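457aa long hypothetical protein (Pyrococcus horikoshii, PDB 2CSU) is of unknown function but belongs to a family of proteins that combine a Rossmann-like CoA-binding domain with two domains related to succinyl-CoA ligases. Local coordinates at residues Lys217-Met220 against Glu221-Arg225; Phe190-Leu193 against Met194-Leu197; Leu444-Gln447 against Ala448-Gly452. One frame throughout, in Å; residues are numbered along the deposited sequence.

Contact 1 of 3, residues Lys217-Met220 against Glu221-Arg225; sequences KKFM and EVAKR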
loop_
_atom_site.group_PDB
_atom_site.type_symbol
_atom_site.label_atom_id
_atom_site.label_comp_id
_atom_site.label_asym_id
_atom_site.label_seq_id
_atom_site.Cartn_x
_atom_site.Cartn_y
_atom_site.Cartn_z
ATOM N N LYS A 217 -10.796 5.523 32.319
ATOM C CA LYS A 217 -11.198 6.832 32.825
ATOM C C LYS A 217 -10.087 7.866 32.656
ATOM O O LYS A 217 -10.319 8.956 32.136
ATOM C CB LYS A 217 -11.572 6.720 34.305
ATOM C CG LYS A 217 -11.865 8.044 35.006
ATOM C CD LYS A 217 -13.132 8.716 34.482
ATOM C CE LYS A 217 -13.210 10.174 34.892
ATOM N NZ LYS A 217 -12.510 11.029 33.897
ATOM N N LYS A 218 -8.886 7.519 33.117
ATOM C CA LYS A 218 -7.732 8.412 33.029
ATOM C C LYS A 218 -7.367 8.679 31.564
ATOM O O LYS A 218 -7.050 9.807 31.180
ATOM C CB LYS A 218 -6.541 7.786 33.759
ATOM C CG LYS A 218 -5.280 8.627 33.733
ATOM C CD LYS A 218 -4.107 7.882 34.371
ATOM C CE LYS A 218 -2.824 8.721 34.361
ATOM N NZ LYS A 218 -1.664 7.961 34.912
ATOM N N PHE A 219 -7.428 7.628 30.754
ATOM C CA PHE A 219 -7.117 7.714 29.336
ATOM C C PHE A 219 -8.002 8.741 28.631
ATOM O O PHE A 219 -7.512 9.662 27.964
ATOM C CB PHE A 219 -7.306 6.337 28.686
ATOM C CG PHE A 219 -6.930 6.289 27.228
ATOM C CD1 PHE A 219 -5.738 5.686 26.822
ATOM C CD2 PHE A 219 -7.771 6.840 26.256
ATOM C CE1 PHE A 219 -5.390 5.629 25.464
ATOM C CE2 PHE A 219 -7.428 6.789 24.889
ATOM C CZ PHE A 219 -6.233 6.180 24.500
HETATM N N MSE A 220 -9.313 8.587 28.783
HETATM C CA MSE A 220 -10.247 9.495 28.133
HETATM C C MSE A 220 -10.098 10.957 28.556
HETATM O O MSE A 220 -10.144 11.855 27.714
HETATM C CB MSE A 220 -11.688 9.023 28.357
HETATM C CG MSE A 220 -12.100 7.851 27.463
HETATM SE SE MSE A 220 -11.088 7.693 25.958
HETATM C CE MSE A 220 -11.399 6.037 25.523
ATOM N N GLU A 221 -9.905 11.203 29.847
ATOM C CA GLU A 221 -9.768 12.573 30.315
ATOM C C GLU A 221 -8.446 13.191 29.868
ATOM O O GLU A 221 -8.372 14.388 29.621
ATOM C CB GLU A 221 -9.905 12.642 31.838
ATOM C CG GLU A 221 -10.005 14.071 32.370
ATOM C CD GLU A 221 -11.130 14.881 31.713
ATOM O OE1 GLU A 221 -12.316 14.486 31.827
ATOM O OE2 GLU A 221 -10.821 15.922 31.080
ATOM N N VAL A 222 -7.400 12.375 29.770
ATOM C CA VAL A 222 -6.108 12.874 29.303
ATOM C C VAL A 222 -6.251 13.162 27.802
ATOM O O VAL A 222 -5.821 14.197 27.311
ATOM C CB VAL A 222 -4.981 11.830 29.536
ATOM C CG1 VAL A 222 -3.842 12.058 28.561
ATOM C CG2 VAL A 222 -4.457 11.940 30.975
ATOM N N ALA A 223 -6.874 12.237 27.085
ATOM C CA ALA A 223 -7.078 12.394 25.648
ATOM C C ALA A 223 -7.903 13.636 25.333
ATOM O O ALA A 223 -7.588 14.373 24.396
ATOM C CB ALA A 223 -7.772 11.155 25.076
ATOM N N LYS A 224 -8.955 13.867 26.117
ATOM C CA LYS A 224 -9.822 15.020 25.953
ATOM C C LYS A 224 -9.012 16.309 25.969
ATOM O O LYS A 224 -9.241 17.226 25.193
ATOM C CB LYS A 224 -10.832 15.027 27.102
ATOM C CG LYS A 224 -12.229 15.454 26.643
ATOM C CD LYS A 224 -13.130 15.847 27.815
ATOM C CE LYS A 224 -14.446 15.060 27.832
ATOM N NZ LYS A 224 -15.037 15.125 29.167
ATOM N N ARG A 225 -8.075 16.381 26.909
ATOM C CA ARG A 225 -7.251 17.582 27.018
ATOM C C ARG A 225 -6.218 17.671 25.887
ATOM O O ARG A 225 -6.112 18.664 25.174
ATOM C CB ARG A 225 -6.539 17.538 28.372
ATOM C CG ARG A 225 -7.367 18.162 29.494
ATOM C CD ARG A 225 -6.548 18.360 30.774
ATOM N NE ARG A 225 -6.293 17.077 31.435
ATOM C CZ ARG A 225 -5.061 16.565 31.286
ATOM N NH1 ARG A 225 -4.151 17.222 30.582
ATOM N NH2 ARG A 225 -4.750 15.404 31.872
#
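Lys217 starts out with CG trans to its own nitrogen (chi1 174°) and kinks at chi2 and chi4, and by these bends the lysine curls forward one turn along the helix until its ammonium reaches Glu221, whose CG is likewise trans to N and whose chain bends at chi2. The two side chains run side by side in the same direction, an i to i+4 pair on helix 216-229, the crossover helix of the beta-alpha-beta unit built with strands 205-210 and 232-236 in the flavodoxin-like domain. Their charges attract without closing a salt bridge: Lys217 NZ stands 4.0 Å from Glu221 OE1 and nearer, at 3.7 Å, to Glu221 CB. The same oxygen has a long salt bridge with Lys224 NZ at 3.9 Å, so the carboxylate is held loosely between two lysines, which probably steadies its negative charge.

Phe219, Val222 and Ala223 are buried. The Phe219 ring meets Ala223 one turn on, CE2 lying 4.4 Å from Ala223 CB in an oblique approach, and it continues onto Leu208 and Ile210 of strand 205-210. Val222 turns CG2 back over the preceding turn, 3.4 Å from Lys218 O. Two partly exposed side chains flank this group: Lys218 stretches out fully, touching Ala191, and selenomethionine Met220 packs on Ala264 and Phe265 of helix 258-267. Four successive i to i+4 backbone bonds run through the segment; among them Ala223 N meets Phe219 O at 2.8 Å, with the donor nitrogen placed nearly along the C=O axis.

Contact 2 of 3, residues Phe190-Leu193 against Met194-Leu197; sequences FAEL and MEYL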
loop_
_atom_site.group_PDB
_atom_site.type_symbol
_atom_site.label_atom_id
_atom_site.label_comp_id
_atom_site.label_asym_id
_atom_site.label_seq_id
_atom_site.Cartn_x
_atom_site.Cartn_y
_atom_site.Cartn_z
ATOM N N PHE A 190 -0.392 4.529 28.135
ATOM C CA PHE A 190 -0.824 5.449 27.090
ATOM C C PHE A 190 -1.033 6.853 27.658
ATOM O O PHE A 190 -0.492 7.838 27.133
ATOM C CB PHE A 190 -2.154 4.998 26.470
ATOM C CG PHE A 190 -2.050 3.774 25.611
ATOM C CD1 PHE A 190 -1.232 3.766 24.487
ATOM C CD2 PHE A 190 -2.795 2.636 25.912
ATOM C CE1 PHE A 190 -1.155 2.639 23.669
ATOM C CE2 PHE A 190 -2.728 1.509 25.109
ATOM C CZ PHE A 190 -1.904 1.506 23.983
ATOM N N ALA A 191 -1.821 6.934 28.729
ATOM C CA ALA A 191 -2.145 8.215 29.356
ATOM C C ALA A 191 -0.922 9.043 29.735
ATOM O O ALA A 191 -0.830 10.221 29.399
ATOM C CB ALA A 191 -2.995 7.984 30.587
ATOM N N GLU A 192 0.003 8.428 30.461
ATOM C CA GLU A 192 1.193 9.133 30.880
ATOM C C GLU A 192 2.005 9.549 29.664
ATOM O O GLU A 192 2.605 10.620 29.655
ATOM C CB GLU A 192 2.026 8.258 31.814
ATOM C CG GLU A 192 1.550 8.302 33.274
ATOM C CD GLU A 192 1.706 6.966 33.987
ATOM O OE1 GLU A 192 2.817 6.394 33.954
ATOM O OE2 GLU A 192 0.715 6.484 34.584
ATOM N N LEU A 193 2.015 8.706 28.639
ATOM C CA LEU A 193 2.758 9.025 27.435
ATOM C C LEU A 193 2.095 10.174 26.678
ATOM O O LEU A 193 2.780 11.064 26.187
ATOM C CB LEU A 193 2.885 7.796 26.553
ATOM C CG LEU A 193 3.935 6.789 27.029
ATOM C CD1 LEU A 193 3.908 5.585 26.101
ATOM C CD2 LEU A 193 5.332 7.429 27.039
HETATM N N MSE A 194 0.765 10.162 26.606
HETATM C CA MSE A 194 0.037 11.221 25.927
HETATM C C MSE A 194 0.223 12.531 26.675
HETATM O O MSE A 194 0.247 13.595 26.059
HETATM C CB MSE A 194 -1.462 10.898 25.824
HETATM C CG MSE A 194 -1.818 9.925 24.708
HETATM SE SE MSE A 194 -3.571 9.366 24.696
HETATM C CE MSE A 194 -3.686 8.939 26.210
ATOM N N GLU A 195 0.343 12.469 28.000
ATOM C CA GLU A 195 0.538 13.699 28.759
ATOM C C GLU A 195 1.892 14.297 28.388
ATOM O O GLU A 195 2.008 15.490 28.133
ATOM C CB GLU A 195 0.473 13.437 30.272
ATOM C CG GLU A 195 -0.954 13.272 30.817
ATOM C CD GLU A 195 -0.999 12.935 32.307
ATOM O OE1 GLU A 195 -0.282 12.004 32.740
ATOM O OE2 GLU A 195 -1.759 13.600 33.043
ATOM N N TYR A 196 2.924 13.467 28.350
ATOM C CA TYR A 196 4.247 13.967 28.001
ATOM C C TYR A 196 4.327 14.491 26.551
ATOM O O TYR A 196 4.857 15.578 26.302
ATOM C CB TYR A 196 5.273 12.862 28.213
ATOM C CG TYR A 196 6.565 13.069 27.468
ATOM C CD1 TYR A 196 7.521 13.985 27.918
ATOM C CD2 TYR A 196 6.838 12.341 26.310
ATOM C CE1 TYR A 196 8.720 14.164 27.234
ATOM C CE2 TYR A 196 8.031 12.516 25.617
ATOM C CZ TYR A 196 8.965 13.427 26.084
ATOM O OH TYR A 196 10.136 13.607 25.390
ATOM N N LEU A 197 3.799 13.710 25.610
ATOM C CA LEU A 197 3.824 14.060 24.196
ATOM C C LEU A 197 2.994 15.287 23.859
ATOM O O LEU A 197 3.199 15.925 22.827
ATOM C CB LEU A 197 3.348 12.864 23.361
ATOM C CG LEU A 197 4.285 11.655 23.295
ATOM C CD1 LEU A 197 3.561 10.464 22.689
ATOM C CD2 LEU A 197 5.512 12.015 22.458
#
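Selenomethionine Met194 folds back against Phe190 and Ala191, the preceding turn of helix 190-197 in the flavodoxin-like domain. A bend at chi3 (-50°) turns its terminal methyl inward, putting Met194 CE 3.5 Å from Phe190 O and 3.6 Å from Ala191 CA. Met194 N donates to the same carbonyl, so Phe190 O has both the amide and the methyl close by.

This is the dense side. Leu197 CG closes to 3.3 Å on Leu193 O, the oxygen that also accepts Leu197 N, and both leucines press on Ile155 of strand 152-156. Met194 faces Phe219 and Val222 of the neighbouring helix 216-229, while the Phe190 ring leads away toward Ile155 and Val213.

The partly exposed side is looser and polar. Glu192 and Glu195 cross obliquely with their carboxylate planes 49° apart; Glu195 OE1 lies 3.7 Å from Glu192 CA, and between the side chains the nearest approach is Glu195 OE1 to Glu192 CG at 4.2 Å. Tyr196 swings the other way, its hydroxyl bonded to Asp3 and its ring meeting that of Phe6.

With Glu192 OE2 and Glu195 OE1 5.9 Å apart, the two carboxylates may repel mildly; Glu192 is balanced by a salt bridge to Arg123, Glu195 weakly by a long ion pair to Arg225. The chemistry thus implies a helix whose apolar contacts face both the sheet and helix 216-229, with charged pairs at the partly exposed margin.

Contact 3 of 3, residues Leu444-Gln447 against Ala448-Gly452; sequences LVEQ and AKNVG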
loop_
_atom_site.group_PDB
_atom_site.type_symbol
_atom_site.label_atom_id
_atom_site.label_comp_id
_atom_site.label_asym_id
_atom_site.label_seq_id
_atom_site.Cartn_x
_atom_site.Cartn_y
_atom_site.Cartn_z
ATOM N N LEU A 444 -7.688 16.042 9.078
ATOM C CA LEU A 444 -7.427 17.475 9.219
ATOM C C LEU A 444 -8.696 18.263 9.573
ATOM O O LEU A 444 -8.664 19.161 10.413
ATOM C CB LEU A 444 -6.795 18.026 7.928
ATOM C CG LEU A 444 -5.268 17.849 7.751
ATOM C CD1 LEU A 444 -4.873 17.961 6.280
ATOM C CD2 LEU A 444 -4.536 18.897 8.580
ATOM N N VAL A 445 -9.815 17.928 8.938
ATOM C CA VAL A 445 -11.062 18.635 9.231
ATOM C C VAL A 445 -11.548 18.301 10.642
ATOM O O VAL A 445 -11.903 19.201 11.402
ATOM C CB VAL A 445 -12.166 18.297 8.196
ATOM C CG1 VAL A 445 -13.507 18.846 8.648
ATOM C CG2 VAL A 445 -11.812 18.902 6.861
ATOM N N GLU A 446 -11.543 17.018 11.000
ATOM C CA GLU A 446 -11.988 16.606 12.329
ATOM C C GLU A 446 -11.175 17.252 13.448
ATOM O O GLU A 446 -11.730 17.653 14.472
ATOM C CB GLU A 446 -11.936 15.086 12.472
ATOM C CG GLU A 446 -13.274 14.390 12.267
ATOM C CD GLU A 446 -14.305 14.721 13.348
ATOM O OE1 GLU A 446 -15.505 14.449 13.135
ATOM O OE2 GLU A 446 -13.919 15.243 14.413
ATOM N N GLN A 447 -9.864 17.353 13.262
ATOM C CA GLN A 447 -9.080 17.976 14.325
ATOM C C GLN A 447 -9.352 19.479 14.426
ATOM O O GLN A 447 -9.248 20.100 15.482
ATOM C CB GLN A 447 -7.601 17.718 14.031
ATOM C CG GLN A 447 -6.667 18.440 15.003
ATOM C CD GLN A 447 -6.836 17.864 16.392
ATOM O OE1 GLN A 447 -7.609 16.955 16.640
ATOM N NE2 GLN A 447 -6.077 18.462 17.332
ATOM N N ALA A 448 -9.667 20.083 13.266
ATOM C CA ALA A 448 -10.086 21.479 13.280
ATOM C C ALA A 448 -11.344 21.646 14.133
ATOM O O ALA A 448 -11.511 22.607 14.868
ATOM C CB ALA A 448 -10.367 21.910 11.841
ATOM N N LYS A 449 -12.265 20.671 13.977
ATOM C CA LYS A 449 -13.450 20.661 14.828
ATOM C C LYS A 449 -13.055 20.674 16.304
ATOM O O LYS A 449 -13.484 21.504 17.091
ATOM C CB LYS A 449 -14.240 19.384 14.535
ATOM C CG LYS A 449 -15.275 19.559 13.423
ATOM C CD LYS A 449 -15.630 18.224 12.767
ATOM C CE LYS A 449 -17.141 18.017 12.625
ATOM N NZ LYS A 449 -17.434 17.438 11.315
ATOM N N ASN A 450 -12.229 19.676 16.663
ATOM C CA ASN A 450 -11.811 19.532 18.052
ATOM C C ASN A 450 -11.276 20.843 18.641
ATOM O O ASN A 450 -11.734 21.329 19.665
ATOM C CB ASN A 450 -10.746 18.437 18.111
ATOM C CG ASN A 450 -11.416 17.093 17.979
ATOM O OD1 ASN A 450 -12.622 16.990 17.770
ATOM N ND2 ASN A 450 -10.601 16.033 18.121
ATOM N N VAL A 451 -10.247 21.411 17.981
ATOM C CA VAL A 451 -9.734 22.685 18.487
ATOM C C VAL A 451 -10.758 23.811 18.319
ATOM O O VAL A 451 -10.551 24.941 18.742
ATOM C CB VAL A 451 -8.443 23.045 17.752
ATOM C CG1 VAL A 451 -7.927 24.387 18.261
ATOM C CG2 VAL A 451 -7.385 21.990 18.004
ATOM N N GLY A 452 -11.885 23.471 17.701
ATOM C CA GLY A 452 -12.942 24.446 17.498
ATOM C C GLY A 452 -12.640 25.470 16.420
ATOM O O GLY A 452 -12.183 26.579 16.713
#
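Glu446 and Lys449 meet by more than their charges: a Lys449 methylene, CD, lies against the Glu446 carboxylate, 3.8 Å from its carbon CD, and the salt bridge from Lys449 NZ to Glu446 OE1 is long, at 4.0 Å. They occupy the last turns of helix 434-450, the C-terminal helix of the ligase-CoA domain. Glu446 bends at chi2 (-66°) and Lys449 at chi3 and chi4, which lets the two chains pass at a slant on the outer side of the helix.

Next to them Asn450 reaches back over the preceding turn. Its side-chain OD1 comes 4.0 Å from Glu446 OE2, carboxylate and amide planes 68° apart; both oxygens are acceptors and make no bond. The Asn450 side chain crosses that of Gln447 at about a right angle, ND2 of Asn450 lying 3.5 Å from OE1 of Gln447. The other branch of the Gln447 amide, NE2, rests 3.8 Å from Val451 CG2.

The position of these amides is probably set largely by partners outside the helix. Gln447 NE2 donates to the carbonyl of Thr227, near the end of helix 216-229, and Asn450 ND2 has weak bonds to Thr227 OG1 and to Gly269 O, so the helix end is held against the flavodoxin-like domain by polar groups. Gln447 also packs on Pro231 and Phe286, and Leu444 on Pro291. Past Val451 the chain leaves helical geometry at Gly452, whose phi is positive. The final i to i+4 bond runs straight, Val451 N to Gln447 O at 3.0 Å with an N-H...O angle of 174°.

Contacts 1 and 2 lie on neighbouring helices, 216-229 and 190-197, of one flavodoxin-like domain, their centres about 10 Å apart, and they touch directly. Lys218 NZ forms a salt bridge with Glu192 OE2 at 2.8 Å, and Phe219 CE1 packs on Phe190 CB at 3.4 Å. Contact 3 belongs to the ligase-CoA domain and stands apart: its centre is about 17 Å from that of contact 1, with nearest atoms about 7 Å apart, and about 20 Å from that of contact 2. Its link to contact 1 is indirect, through a later part of helix 216-229.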